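Local atomic coordinates of benzoate transport porin BenP (Acinetobacter baumannii AB307-0294, PDB entry 5DL8), a protein that probably forms a beta-barrel channel of the OprD porin family in the outer membrane, through which small substrates such as benzoate may pass. Residues V82-R87 / Q108-K114. Residues are numbered along the deposited sequence; the frame is centred on the assembly and turned at random.
Sequences VQYAVR and QASDYLK
Strands 82-87 and 111-114 are antiparallel, their axes approaching to 4.8 Å at 176°, as adjacent staves of the porin barrel. Q108 is extended, as is A109, where regular strand geometry is lost, and the R87 guanidinium (chi1 and chi2 t, chi3 p) collects their carbonyls in its plane: R87 NH2 to Q108 O is 3.1 Å and R87 NE to A109 O 2.9 Å, while R87 NH1 bonds S89 O just beyond the segment. S110 departs from extended geometry (phi/psi -86/-17), and S110 O accepts a hydrogen bond from R87 N (2.8 Å). Regular pairing begins with D111, non-hydrogen-bonded opposite V86 (CA-CA 4.2 Å); the Y84 side chain (chi1 t) leans diagonally across this face from beside L113, and Y84 OH donates a hydrogen bond to D111 OD2 (2.8 Å). Y112 forms a hydrogen-bonded pair with A85: A85 N to Y112 O and Y112 N to A85 O both measure 3.0 Å. On the other face, the Y112 ring (chi1 p) sets Y112 CE1 3.8 Å from A85 CB, while its hydroxyl bonds R178 O. L113, non-hydrogen-bonded opposite Y84, shares the D111 face, its CD1 3.9 Å from V82 CG2. K114 closes the register against Q83, with Q83 N to K114 O at 3.0 Å and K114 N to Q83 O at 2.8 Å; Q83 NE2 lies 3.4 Å from K114 CD, K114 NZ continues to P177 O and Q83 OE1 to L149 N. Across the other edge of strand 82-87, V82, Y84 and V86 make backbone hydrogen bonds with L56, A54 and Q52 of strand 47-65, continuing the barrel wall.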
loop_
_atom_site.group_PDB
_atom_site.type_symbol
_atom_site.label_atom_id
_atom_site.label_comp_id
_atom_site.label_asym_id
_atom_site.label_seq_id
_atom_site.Cartn_x
_atom_site.Cartn_y
_atom_site.Cartn_z
ATOM N N VAL A 82 -2.591 18.750 0.770
ATOM C CA VAL A 82 -1.383 19.330 0.264
ATOM C C VAL A 82 -0.237 18.653 0.986
ATOM O O VAL A 82 -0.329 18.333 2.199
ATOM C CB VAL A 82 -1.403 20.875 0.453
ATOM C CG1 VAL A 82 -1.490 21.241 1.953
ATOM C CG2 VAL A 82 -0.161 21.532 -0.180
ATOM N N GLN A 83 0.794 18.283 0.227
ATOM C CA GLN A 83 1.989 17.617 0.784
ATOM C C GLN A 83 3.206 18.162 0.079
ATOM O O GLN A 83 3.217 18.323 -1.140
ATOM C CB GLN A 83 1.946 16.100 0.558
ATOM C CG GLN A 83 0.656 15.307 0.887
ATOM C CD GLN A 83 0.754 13.859 0.408
ATOM O OE1 GLN A 83 1.555 13.023 0.894
ATOM N NE2 GLN A 83 -0.009 13.577 -0.659
ATOM N N TYR A 84 4.234 18.473 0.854
ATOM C CA TYR A 84 5.419 19.155 0.356
ATOM C C TYR A 84 6.630 18.607 1.026
ATOM O O TYR A 84 6.657 18.564 2.262
ATOM C CB TYR A 84 5.329 20.619 0.664
ATOM C CG TYR A 84 6.522 21.372 0.202
ATOM C CD1 TYR A 84 6.823 21.453 -1.190
ATOM C CD2 TYR A 84 7.375 22.036 1.117
ATOM C CE1 TYR A 84 7.916 22.171 -1.650
ATOM C CE2 TYR A 84 8.466 22.776 0.646
ATOM C CZ TYR A 84 8.711 22.846 -0.735
ATOM O OH TYR A 84 9.839 23.442 -1.201
ATOM N N ALA A 85 7.633 18.198 0.225
ATOM C CA ALA A 85 8.902 17.704 0.734
ATOM C C ALA A 85 10.100 18.447 0.060
ATOM O O ALA A 85 10.074 18.748 -1.126
ATOM C CB ALA A 85 9.055 16.254 0.456
ATOM N N VAL A 86 11.144 18.711 0.862
ATOM C CA VAL A 86 12.437 19.196 0.396
ATOM C C VAL A 86 13.528 18.160 0.537
ATOM O O VAL A 86 13.661 17.553 1.621
ATOM C CB VAL A 86 12.852 20.404 1.243
ATOM C CG1 VAL A 86 14.232 20.962 0.849
ATOM C CG2 VAL A 86 11.862 21.504 0.954
ATOM N N ARG A 87 14.295 17.935 -0.550
ATOM C CA ARG A 87 15.490 17.115 -0.442
ATOM C C ARG A 87 16.608 17.804 0.386
ATOM O O ARG A 87 16.984 18.923 0.130
ATOM C CB ARG A 87 16.080 16.769 -1.800
ATOM C CG ARG A 87 17.261 15.816 -1.666
ATOM C CD ARG A 87 17.589 15.034 -2.963
ATOM N NE ARG A 87 17.628 15.829 -4.119
ATOM C CZ ARG A 87 18.641 16.707 -4.429
ATOM N NH1 ARG A 87 19.723 16.883 -3.660
ATOM N NH2 ARG A 87 18.580 17.430 -5.548
ATOM N N GLN A 108 17.966 14.001 -9.166
ATOM C CA GLN A 108 16.881 13.844 -8.169
ATOM C C GLN A 108 16.290 15.195 -7.939
ATOM O O GLN A 108 17.031 16.155 -7.899
ATOM C CB GLN A 108 17.462 13.366 -6.849
ATOM C CG GLN A 108 18.157 12.008 -6.908
ATOM C CD GLN A 108 18.439 11.479 -5.539
ATOM O OE1 GLN A 108 19.614 11.602 -4.957
ATOM N NE2 GLN A 108 17.346 10.929 -4.932
ATOM N N ALA A 109 14.978 15.297 -7.817
ATOM C CA ALA A 109 14.326 16.622 -7.625
ATOM C C ALA A 109 14.816 17.264 -6.315
ATOM O O ALA A 109 15.092 16.550 -5.311
ATOM C CB ALA A 109 12.827 16.409 -7.452
ATOM N N SER A 110 14.878 18.575 -6.284
ATOM C CA SER A 110 15.334 19.204 -5.022
ATOM C C SER A 110 14.177 19.399 -4.053
ATOM O O SER A 110 14.398 19.530 -2.873
ATOM C CB SER A 110 16.188 20.468 -5.302
ATOM O OG SER A 110 15.386 21.303 -6.014
ATOM N N ASP A 111 12.942 19.329 -4.560
ATOM C CA ASP A 111 11.684 19.437 -3.762
ATOM C C ASP A 111 10.464 18.939 -4.617
ATOM O O ASP A 111 10.586 18.775 -5.823
ATOM C CB ASP A 111 11.510 20.853 -3.177
ATOM C CG ASP A 111 11.103 21.908 -4.177
ATOM O OD1 ASP A 111 11.214 21.733 -5.360
ATOM O OD2 ASP A 111 10.582 22.959 -3.825
ATOM N N TYR A 112 9.342 18.590 -4.006
ATOM C CA TYR A 112 8.137 18.309 -4.799
ATOM C C TYR A 112 6.915 18.554 -3.934
ATOM O O TYR A 112 6.999 18.481 -2.709
ATOM C CB TYR A 112 8.126 16.909 -5.425
ATOM C CG TYR A 112 7.852 15.697 -4.554
ATOM C CD1 TYR A 112 8.628 15.441 -3.439
ATOM C CD2 TYR A 112 6.934 14.667 -4.997
ATOM C CE1 TYR A 112 8.518 14.310 -2.710
ATOM C CE2 TYR A 112 6.736 13.502 -4.205
ATOM C CZ TYR A 112 7.542 13.309 -3.079
ATOM O OH TYR A 112 7.390 12.168 -2.292
ATOM N N LEU A 113 5.843 18.936 -4.637
ATOM C CA LEU A 113 4.595 19.360 -4.106
ATOM C C LEU A 113 3.500 18.551 -4.722
ATOM O O LEU A 113 3.431 18.534 -5.998
ATOM C CB LEU A 113 4.318 20.804 -4.537
ATOM C CG LEU A 113 2.980 21.398 -4.096
ATOM C CD1 LEU A 113 2.892 21.627 -2.606
ATOM C CD2 LEU A 113 2.821 22.734 -4.825
ATOM N N LYS A 114 2.654 17.953 -3.864
ATOM C CA LYS A 114 1.336 17.335 -4.295
ATOM C C LYS A 114 0.170 18.165 -3.708
ATOM O O LYS A 114 0.340 18.778 -2.654
ATOM C CB LYS A 114 1.234 15.963 -3.750
ATOM C CG LYS A 114 2.234 14.939 -4.210
ATOM C CD LYS A 114 2.114 13.720 -3.339
ATOM C CE LYS A 114 2.825 12.530 -3.934
ATOM N NZ LYS A 114 2.073 12.018 -5.162
#